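Local coordinates for 2-hydroxyhepta-2,4-diene-1,7-dioate isomerase (Corynebacterium glutamicum, PDB 4DBF), which probably acts as a magnesium-dependent oxaloacetate decarboxylase of the fumarylacetoacetate hydrolase (FAH) family, and may also have isomerase activity, at residues T55-P60 with A76-S81. Residues are numbered along the deposited sequence; the frame is centred on the assembly and turned at random.
Sequences TPFTEP and APMLPS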
loop_
_atom_site.group_PDB
_atom_site.type_symbol
_atom_site.label_atom_id
_atom_site.label_comp_id
_atom_site.label_asym_id
_atom_site.label_seq_id
_atom_site.Cartn_x
_atom_site.Cartn_y
_atom_site.Cartn_z
ATOM N N THR A 55 18.101 -3.099 -12.617
ATOM C CA THR A 55 17.811 -3.281 -11.185
ATOM C C THR A 55 18.576 -4.401 -10.553
ATOM O O THR A 55 19.088 -5.234 -11.207
ATOM C CB THR A 55 16.348 -3.605 -10.919
ATOM O OG1 THR A 55 15.985 -4.740 -11.670
ATOM C CG2 THR A 55 15.471 -2.486 -11.285
ATOM N N PRO A 56 18.615 -4.409 -9.247
ATOM C CA PRO A 56 19.437 -5.368 -8.525
ATOM C C PRO A 56 18.883 -6.746 -8.419
ATOM O O PRO A 56 19.505 -7.519 -7.762
ATOM C CB PRO A 56 19.527 -4.775 -7.130
ATOM C CG PRO A 56 18.712 -3.545 -7.139
ATOM C CD PRO A 56 17.872 -3.556 -8.339
ATOM N N PHE A 57 17.765 -7.069 -9.026
ATOM C CA PHE A 57 17.179 -8.356 -8.739
ATOM C C PHE A 57 17.808 -9.525 -9.456
ATOM O O PHE A 57 17.766 -10.627 -8.964
ATOM C CB PHE A 57 15.671 -8.330 -8.872
ATOM C CG PHE A 57 15.047 -7.249 -8.082
ATOM C CD1 PHE A 57 15.178 -7.218 -6.728
ATOM C CD2 PHE A 57 14.392 -6.232 -8.698
ATOM C CE1 PHE A 57 14.633 -6.203 -6.009
ATOM C CE2 PHE A 57 13.844 -5.218 -7.999
ATOM C CZ PHE A 57 13.975 -5.188 -6.652
ATOM N N THR A 58 18.423 -9.253 -10.587
ATOM C CA THR A 58 19.147 -10.232 -11.351
ATOM C C THR A 58 20.597 -10.207 -11.037
ATOM O O THR A 58 21.061 -9.411 -10.246
ATOM C CB THR A 58 19.148 -9.855 -12.828
ATOM O OG1 THR A 58 19.733 -8.570 -12.966
ATOM C CG2 THR A 58 17.778 -9.776 -13.358
ATOM N N GLU A 59 21.327 -11.064 -11.728
ATOM C CA GLU A 59 22.738 -10.986 -11.698
ATOM C C GLU A 59 23.051 -9.577 -12.242
ATOM O O GLU A 59 22.655 -9.202 -13.312
ATOM C CB GLU A 59 23.389 -12.105 -12.520
ATOM C CG GLU A 59 22.670 -13.449 -12.546
ATOM C CD GLU A 59 23.209 -14.493 -11.555
ATOM O OE1 GLU A 59 23.487 -14.140 -10.401
ATOM O OE2 GLU A 59 23.315 -15.684 -11.903
ATOM N N PRO A 60 23.718 -8.783 -11.442
ATOM C CA PRO A 60 23.961 -7.408 -11.804
ATOM C C PRO A 60 25.166 -7.248 -12.701
ATOM O O PRO A 60 26.176 -7.871 -12.476
ATOM C CB PRO A 60 24.264 -6.784 -10.469
ATOM C CG PRO A 60 25.014 -7.825 -9.761
ATOM C CD PRO A 60 24.344 -9.110 -10.163
ATOM N N ALA A 76 16.599 6.356 -1.061
ATOM C CA ALA A 76 15.990 5.129 -0.596
ATOM C C ALA A 76 16.393 4.060 -1.584
ATOM O O ALA A 76 16.259 4.250 -2.714
ATOM C CB ALA A 76 14.491 5.265 -0.546
ATOM N N PRO A 77 16.897 2.941 -1.115
ATOM C CA PRO A 77 17.430 1.929 -2.002
ATOM C C PRO A 77 16.423 1.189 -2.858
ATOM O O PRO A 77 16.814 0.531 -3.731
ATOM C CB PRO A 77 18.177 0.991 -1.065
ATOM C CG PRO A 77 17.577 1.180 0.232
ATOM C CD PRO A 77 17.165 2.611 0.282
ATOM N N MET A 78 15.148 1.324 -2.598
ATOM C CA MET A 78 14.092 0.774 -3.430
ATOM C C MET A 78 12.897 1.723 -3.508
ATOM O O MET A 78 12.694 2.527 -2.656
ATOM C CB MET A 78 13.495 -0.501 -2.853
ATOM C CG MET A 78 14.292 -1.755 -3.027
ATOM S SD MET A 78 14.560 -2.332 -4.689
ATOM C CE MET A 78 16.133 -3.091 -4.436
ATOM N N LEU A 79 12.090 1.501 -4.510
ATOM C CA LEU A 79 10.801 2.120 -4.608
ATOM C C LEU A 79 9.792 1.001 -4.496
ATOM O O LEU A 79 9.333 0.483 -5.442
ATOM C CB LEU A 79 10.670 2.844 -5.915
ATOM C CG LEU A 79 11.617 3.996 -6.118
ATOM C CD1 LEU A 79 11.296 4.666 -7.432
ATOM C CD2 LEU A 79 11.568 4.980 -4.990
ATOM N N PRO A 80 9.483 0.629 -3.285
ATOM C CA PRO A 80 8.666 -0.550 -3.068
ATOM C C PRO A 80 7.220 -0.379 -3.478
ATOM O O PRO A 80 6.723 0.656 -3.268
ATOM C CB PRO A 80 8.750 -0.753 -1.581
ATOM C CG PRO A 80 9.024 0.579 -1.036
ATOM C CD PRO A 80 9.801 1.318 -2.043
ATOM N N SER A 81 6.591 -1.434 -3.978
ATOM C CA SER A 81 5.165 -1.445 -4.284
ATOM C C SER A 81 4.328 -1.327 -3.020
ATOM O O SER A 81 3.320 -0.701 -3.014
ATOM C CB SER A 81 4.740 -2.665 -5.106
ATOM O OG SER A 81 4.426 -3.736 -4.314
#
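M78 carries its side of this contact alone, resting its thioether end against both the P56 ring and the outer end of the F57 ring. The evidence for a sulfur-aromatic interaction is twofold: M78 SD stands 3.5 Å from F57 CZ and 4.7 Å from the ring centroid. The line to that centroid leans 68° from the ring normal, an oblique approach. The methyl group closes the cluster, with M78 CE 3.7 Å from F57 CZ and 3.8 Å from F57 CE1. M78 CE also meets P56 CG, tip to tip, at 3.8 Å. Bends at chi2 (-64°) and chi3 (149°) carry the methyl to the place where it can touch both residues. No hydrogen bond joins the two segments, and the 108 Å² buried between them comes almost wholly from these three residues.

Packing is tight around M78 and P56, both buried: L160 lies against M78 and F57, I196 against M78, and F23 against P56. The loose side begins at F57, partly exposed, and continues into T58 and E59, which are exposed and make no contact with 76-81. There T58 OG1 donates a 3.0 Å hydrogen bond to E59 O from above the carbonyl plane, a link local to the 55-60 loop.

Both segments are irregular: 55-60 follows strand 48-52, while the loop 76-81 connects strand 73-75 to strand 83-87. Away from the magnesium-binding residues, their meeting forms a Met-aromatic contact that joins a loop of the Rv2993c-like N-terminal region to the connection between strands 73-75 and 83-87.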